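Local coordinates for protein-L-isoaspartate(D-aspartate) O-methyltransferase (Sulfolobus tokodaii, PDB 1VBF) that transfers a methyl group from S-adenosyl-L-methionine to L-isoaspartyl residues of damaged proteins, and assembles into a thermostable oligomer, at the interface of chains A and B and the interface of chains A and C. Residues are numbered along the deposited sequence; one frame, centred on the assembly and turned at random. Chains: chain A/B/C, 231aa long hypothetical protein-L-isoaspartate O-methyltransferase.

Contact 1: the interface of chains A and B. Residues chain A 209-210, 213; chain B 207, 209, 212-213, 216.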
ATOM      1  N   ILE A 209       1.605  -0.777   6.534  1.00 51.81           N
ATOM      2  CA  ILE A 209       2.620  -1.035   5.515  1.00 51.63           C
ATOM      3  C   ILE A 209       3.601   0.104   5.302  1.00 51.19           C
ATOM      4  O   ILE A 209       4.752  -0.109   4.901  1.00 49.05           O
ATOM      5  CB  ILE A 209       1.973  -1.403   4.171  1.00 50.89           C
ATOM      6  CG1 ILE A 209       3.070  -1.669   3.146  1.00 49.96           C
ATOM      7  CG2 ILE A 209       1.041  -0.298   3.723  1.00 50.63           C
ATOM      8  CD1 ILE A 209       2.600  -2.386   1.934  1.00 51.78           C
ATOM      9  N   GLU A 210       3.142   1.318   5.574  1.00 51.82           N
ATOM     10  CA  GLU A 210       3.993   2.485   5.431  1.00 52.90           C
ATOM     11  C   GLU A 210       5.227   2.239   6.285  1.00 52.65           C
ATOM     12  O   GLU A 210       6.353   2.299   5.803  1.00 51.47           O
ATOM     13  CB  GLU A 210       3.260   3.746   5.906  1.00 53.23           C
ATOM     14  CG  GLU A 210       3.123   4.798   4.827  1.00 54.13           C
ATOM     15  CD  GLU A 210       4.462   5.273   4.321  1.00 54.44           C
ATOM     16  OE1 GLU A 210       5.262   5.758   5.145  1.00 56.44           O
ATOM     17  OE2 GLU A 210       4.716   5.162   3.107  1.00 54.55           O
ATOM     18  N   VAL A 213       7.517  -0.726   5.369  1.00 51.68           N
ATOM     19  CA  VAL A 213       8.436  -0.387   4.296  1.00 52.71           C
ATOM     20  C   VAL A 213       9.533   0.501   4.901  1.00 53.77           C
ATOM     21  O   VAL A 213      10.717   0.195   4.769  1.00 52.70           O
ATOM     22  CB  VAL A 213       7.707   0.338   3.116  1.00 52.68           C
ATOM     23  CG1 VAL A 213       8.706   0.750   2.046  1.00 50.94           C
ATOM     24  CG2 VAL A 213       6.682  -0.591   2.496  1.00 52.17           C
TER
ATOM     25  N   ASP B 207       5.533  10.431  -1.760  1.00 56.16           N
ATOM     26  CA  ASP B 207       5.473   9.087  -1.200  1.00 57.97           C
ATOM     27  C   ASP B 207       4.691   8.083  -2.039  1.00 57.66           C
ATOM     28  O   ASP B 207       3.485   7.896  -1.832  1.00 58.52           O
ATOM     29  CB  ASP B 207       4.882   9.105   0.214  1.00 59.71           C
ATOM     30  CG  ASP B 207       5.318   7.892   1.037  1.00 63.00           C
ATOM     31  OD1 ASP B 207       5.329   6.760   0.489  1.00 62.40           O
ATOM     32  OD2 ASP B 207       5.651   8.070   2.232  1.00 64.96           O
ATOM     33  N   ILE B 209       4.490   4.314  -2.666  1.00 51.81           N
ATOM     34  CA  ILE B 209       4.965   3.063  -2.077  1.00 51.63           C
ATOM     35  C   ILE B 209       5.263   1.967  -3.085  1.00 51.19           C
ATOM     36  O   ILE B 209       6.107   1.094  -2.850  1.00 49.05           O
ATOM     37  CB  ILE B 209       3.973   2.532  -1.031  1.00 50.89           C
ATOM     38  CG1 ILE B 209       4.515   1.234  -0.444  1.00 49.96           C
ATOM     39  CG2 ILE B 209       2.610   2.337  -1.660  1.00 50.63           C
ATOM     40  CD1 ILE B 209       3.853   0.822   0.819  1.00 51.78           C
ATOM     41  N   ARG B 212       8.723   2.608  -3.928  1.00 52.10           N
ATOM     42  CA  ARG B 212       9.581   2.419  -2.762  1.00 51.67           C
ATOM     43  C   ARG B 212       9.822   0.918  -2.586  1.00 51.99           C
ATOM     44  O   ARG B 212      10.906   0.495  -2.181  1.00 51.86           O
ATOM     45  CB  ARG B 212       8.918   2.984  -1.507  1.00 50.39           C
ATOM     46  CG  ARG B 212       8.719   4.476  -1.516  1.00 50.27           C
ATOM     47  CD  ARG B 212       8.067   4.917  -0.224  1.00 50.25           C
ATOM     48  NE  ARG B 212       8.846   4.478   0.931  1.00 50.51           N
ATOM     49  CZ  ARG B 212       8.492   4.671   2.198  1.00 50.21           C
ATOM     50  NH1 ARG B 212       7.364   5.305   2.496  1.00 49.54           N
ATOM     51  NH2 ARG B 212       9.263   4.215   3.169  1.00 51.20           N
ATOM     52  N   VAL B 213       8.806   0.114  -2.882  1.00 51.68           N
ATOM     53  CA  VAL B 213       8.962  -1.326  -2.773  1.00 52.71           C
ATOM     54  C   VAL B 213       9.808  -1.782  -3.971  1.00 53.77           C
ATOM     55  O   VAL B 213      10.832  -2.440  -3.789  1.00 52.70           O
ATOM     56  CB  VAL B 213       7.580  -2.059  -2.746  1.00 52.68           C
ATOM     57  CG1 VAL B 213       7.776  -3.567  -2.712  1.00 50.94           C
ATOM     58  CG2 VAL B 213       6.800  -1.641  -1.514  1.00 52.17           C
ATOM     59  N   LEU B 216      13.381  -1.413  -3.246  1.00 70.99           N
ATOM     60  CA  LEU B 216      13.805  -2.347  -2.206  1.00 73.05           C
ATOM     61  C   LEU B 216      13.974  -3.756  -2.779  1.00 73.91           C
ATOM     62  O   LEU B 216      14.810  -4.522  -2.325  1.00 73.54           O
ATOM     63  CB  LEU B 216      12.788  -2.354  -1.061  1.00 73.32           C
ATOM     64  CG  LEU B 216      12.682  -1.102  -0.178  1.00 73.15           C
ATOM     65  CD1 LEU B 216      11.363  -1.108   0.609  1.00 71.71           C
ATOM     66  CD2 LEU B 216      13.881  -1.056   0.765  1.00 72.37           C
TER
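A:Val213 and A:Ile209 meet B:Ile209 and B:Leu216 along the trimeric coiled coil made by the C-terminal helices 209-219, a worked example of apolar packing flanked by an ionic link. In B:Ile209, CG1 stands anti to the backbone N (chi1 -180°), and with an extended chi2 this carries CD1 to chain A. There B:Ile209 CD1 touches two residues, lying 3.5 Å from A:Ile209 CG1. Its contact with A:Val213 CG2 is 3.6 Å. The other branch of the same valine, A:Val213 CG1, meets B:Leu216 CD1 at 3.5 Å, so its two methyls face different partners of chain B, and the side chains slant across one another throughout.

At the flank, A:Glu210 and B:Arg212 cross at nearly a right angle, with the carboxylate turned 53° from the guanidinium plane. They form a salt bridge, B:Arg212 NH1 to A:Glu210 OE2 at 2.7 Å, but the N-H does not point at OE2; the hydrogen bond from NH1 to OE1 is weak. Within chain B, B:Arg212 NH1 gives a better-aligned bond to B:Asp207 OD1 at 3.2 Å, with that oxygen almost in the guanidinium plane. One nitrogen thus serves two carboxylates, and the guanidinium's charge probably offsets their mutual repulsion; their close approach is itself doubtful at this resolution. Beside this link, A:Val213 CB lies over the rim of one guanidinium face, and B:Arg212 NH2 stands 3.7 Å from A:Val213 CG1.

Contact 2: the interface of chains A and C. Residues chain A 199-200, 203; chain C 146-147, 152, 181, 183, 185.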
ATOM      1  N   LEU A 199      -1.315 -13.599  27.421  1.00 31.17           N
ATOM      2  CA  LEU A 199      -1.458 -14.919  26.845  1.00 31.38           C
ATOM      3  C   LEU A 199      -2.501 -15.020  25.744  1.00 32.59           C
ATOM      4  O   LEU A 199      -2.193 -15.479  24.649  1.00 33.74           O
ATOM      5  CB  LEU A 199      -1.813 -15.925  27.929  1.00 30.48           C
ATOM      6  CG  LEU A 199      -0.957 -17.180  28.071  1.00 29.00           C
ATOM      7  CD1 LEU A 199      -1.796 -18.224  28.751  1.00 27.82           C
ATOM      8  CD2 LEU A 199      -0.507 -17.696  26.717  1.00 29.98           C
ATOM      9  N   TYR A 200      -3.733 -14.606  26.035  1.00 32.51           N
ATOM     10  CA  TYR A 200      -4.810 -14.683  25.052  1.00 32.83           C
ATOM     11  C   TYR A 200      -5.026 -13.344  24.389  1.00 33.33           C
ATOM     12  O   TYR A 200      -6.155 -12.963  24.079  1.00 34.01           O
ATOM     13  CB  TYR A 200      -6.100 -15.168  25.717  1.00 33.73           C
ATOM     14  CG  TYR A 200      -5.918 -16.527  26.354  1.00 35.76           C
ATOM     15  CD1 TYR A 200      -5.796 -17.674  25.571  1.00 37.88           C
ATOM     16  CD2 TYR A 200      -5.763 -16.657  27.732  1.00 34.95           C
ATOM     17  CE1 TYR A 200      -5.519 -18.921  26.146  1.00 38.96           C
ATOM     18  CE2 TYR A 200      -5.482 -17.885  28.318  1.00 36.63           C
ATOM     19  CZ  TYR A 200      -5.361 -19.022  27.521  1.00 39.24           C
ATOM     20  OH  TYR A 200      -5.112 -20.258  28.100  1.00 39.34           O
ATOM     21  N   TYR A 203      -0.707 -11.525  19.035  1.00 35.11           N
ATOM     22  CA  TYR A 203       0.615 -12.075  18.782  1.00 34.61           C
ATOM     23  C   TYR A 203       1.257 -11.406  17.577  1.00 36.83           C
ATOM     24  O   TYR A 203       2.411 -11.669  17.269  1.00 37.40           O
ATOM     25  CB  TYR A 203       0.547 -13.598  18.590  1.00 32.48           C
ATOM     26  CG  TYR A 203       0.421 -14.361  19.897  1.00 29.63           C
ATOM     27  CD1 TYR A 203      -0.784 -14.409  20.584  1.00 30.45           C
ATOM     28  CD2 TYR A 203       1.531 -14.947  20.493  1.00 27.39           C
ATOM     29  CE1 TYR A 203      -0.877 -15.009  21.838  1.00 30.20           C
ATOM     30  CE2 TYR A 203       1.457 -15.549  21.737  1.00 27.52           C
ATOM     31  CZ  TYR A 203       0.247 -15.574  22.413  1.00 31.29           C
ATOM     32  OH  TYR A 203       0.148 -16.131  23.683  1.00 32.33           O
TER
ATOM     33  N   THR C 146      -5.564 -16.095  18.545  1.00 31.87           N
ATOM     34  CA  THR C 146      -4.670 -16.182  19.698  1.00 33.38           C
ATOM     35  C   THR C 146      -4.567 -17.649  20.040  1.00 35.09           C
ATOM     36  O   THR C 146      -5.075 -18.505  19.317  1.00 37.56           O
ATOM     37  CB  THR C 146      -5.254 -15.556  20.992  1.00 32.59           C
ATOM     38  OG1 THR C 146      -6.187 -14.533  20.672  1.00 36.83           O
ATOM     39  CG2 THR C 146      -4.167 -14.970  21.828  1.00 30.17           C
ATOM     40  N   LEU C 147      -3.936 -17.908  21.180  1.00 34.82           N
ATOM     41  CA  LEU C 147      -3.775 -19.239  21.715  1.00 33.89           C
ATOM     42  C   LEU C 147      -5.184 -19.783  21.961  1.00 33.32           C
ATOM     43  O   LEU C 147      -6.001 -19.140  22.617  1.00 32.38           O
ATOM     44  CB  LEU C 147      -3.026 -19.144  23.036  1.00 35.60           C
ATOM     45  CG  LEU C 147      -2.095 -20.268  23.475  1.00 37.24           C
ATOM     46  CD1 LEU C 147      -1.980 -20.221  25.000  1.00 38.50           C
ATOM     47  CD2 LEU C 147      -2.634 -21.606  23.041  1.00 39.86           C
ATOM     48  N   TYR C 152      -5.918 -25.752  25.001  1.00 37.43           N
ATOM     49  CA  TYR C 152      -4.912 -25.534  26.019  1.00 38.46           C
ATOM     50  C   TYR C 152      -5.382 -25.992  27.406  1.00 41.19           C
ATOM     51  O   TYR C 152      -4.598 -26.575  28.163  1.00 42.20           O
ATOM     52  CB  TYR C 152      -4.515 -24.057  26.089  1.00 36.34           C
ATOM     53  CG  TYR C 152      -3.363 -23.803  27.039  1.00 34.04           C
ATOM     54  CD1 TYR C 152      -2.049 -24.024  26.646  1.00 33.71           C
ATOM     55  CD2 TYR C 152      -3.599 -23.420  28.356  1.00 33.46           C
ATOM     56  CE1 TYR C 152      -0.995 -23.879  27.549  1.00 35.71           C
ATOM     57  CE2 TYR C 152      -2.562 -23.272  29.264  1.00 33.78           C
ATOM     58  CZ  TYR C 152      -1.260 -23.504  28.867  1.00 35.46           C
ATOM     59  OH  TYR C 152      -0.238 -23.384  29.798  1.00 34.80           O
ATOM     60  N   ASN C 181      -0.440 -21.010  33.708  1.00 56.30           N
ATOM     61  CA  ASN C 181      -0.766 -19.943  32.775  1.00 55.12           C
ATOM     62  C   ASN C 181       0.485 -19.281  32.281  1.00 56.15           C
ATOM     63  O   ASN C 181       0.436 -18.172  31.737  1.00 57.39           O
ATOM     64  CB  ASN C 181      -1.649 -18.902  33.413  1.00 53.58           C
ATOM     65  CG  ASN C 181      -3.045 -19.388  33.611  1.00 52.87           C
ATOM     66  OD1 ASN C 181      -3.611 -20.061  32.738  1.00 51.20           O
ATOM     67  ND2 ASN C 181      -3.629 -19.045  34.755  1.00 52.29           N
ATOM     68  N   PRO C 183       2.893 -20.750  29.930  1.00 50.96           N
ATOM     69  CA  PRO C 183       3.414 -21.756  29.007  1.00 49.64           C
ATOM     70  C   PRO C 183       4.748 -21.287  28.473  1.00 49.06           C
ATOM     71  O   PRO C 183       5.222 -20.213  28.819  1.00 49.69           O
ATOM     72  CB  PRO C 183       2.365 -21.795  27.893  1.00 48.50           C
ATOM     73  CG  PRO C 183       1.171 -21.107  28.478  1.00 49.07           C
ATOM     74  CD  PRO C 183       1.747 -20.044  29.339  1.00 49.35           C
ATOM     75  N   LEU C 185       6.390 -20.704  24.807  1.00 43.22           N
ATOM     76  CA  LEU C 185       5.998 -20.697  23.409  1.00 43.09           C
ATOM     77  C   LEU C 185       7.224 -20.544  22.551  1.00 42.91           C
ATOM     78  O   LEU C 185       7.993 -19.601  22.712  1.00 43.79           O
ATOM     79  CB  LEU C 185       5.034 -19.554  23.100  1.00 43.81           C
ATOM     80  CG  LEU C 185       3.862 -19.302  24.043  1.00 45.78           C
ATOM     81  CD1 LEU C 185       2.775 -18.569  23.290  1.00 47.04           C
ATOM     82  CD2 LEU C 185       3.313 -20.599  24.561  1.00 48.22           C
TER
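A chi1 of -59° swings the ring of A:Tyr200 to the side of its backbone N, where its edge meets C:Leu147 and its hydroxyl comes to C:Tyr152; a chi1 of -78° likewise lays A:Tyr203 between C:Thr146 and C:Leu185. These are two subunits of the L-isoaspartyl methyltransferase family, whose members share an AdoMet-binding Rossmann-like fold, meeting across a two-fold interface. The loop holding the chain A residues packs against the loop that leads into helix 149-154 of chain C and against the start of strand 184-191.

C:Thr146 shows how one methyl can serve two neighbours. Its CG2 lies against the backbone of A:Tyr200 and also touches A:Tyr203 CE1 at 3.3 Å, meeting that ring at its edge and in its plane. Near the opposite rim, tilted from the plane, C:Leu185 CD1 approaches A:Tyr203 CE2 at 3.6 Å, its side chain crossing the tyrosine at about a right angle. The phenol is steadied from within chain A: A:Tyr203 OH donates to a lone pair of A:Leu199 O, in the carbonyl plane, at 2.6 Å.

The second tyrosine is also approached at its rim. C:Leu147 O lies in the plane of the A:Tyr200 ring, 3.3 Å from CD1, while A:Tyr200 OH stands 3.5 Å from C:Tyr152 CD2, with the two aromatic side chains roughly perpendicular. Next to it the branches of A:Leu199 divide their work. A:Leu199 CD2 packs on C:Leu147 CD1 at 3.4 Å, whereas its CD1 reaches out to C:Pro183 CD, 4.0 Å away, and also nears the backbone oxygen of C:Asn181.

Chain A enters both interfaces through neighbouring stretches of its sequence, residues 199-203 for contact 2 and the first turns of helix 209-219 for contact 1, although the C-alpha centres of the two contacts are about 32 Å apart. No residue of chain A belongs to both. Contact 1 joins helices around the trimeric coil, whereas contact 2 pairs subunits across a two-fold; the two kinds of symmetry would together be consistent with the six copies in the assembly. An interchain disulfide at Cys149, close in sequence to the chain C loop of contact 2, may reinforce that pairing, consistent with oligomerization contributing to thermostability.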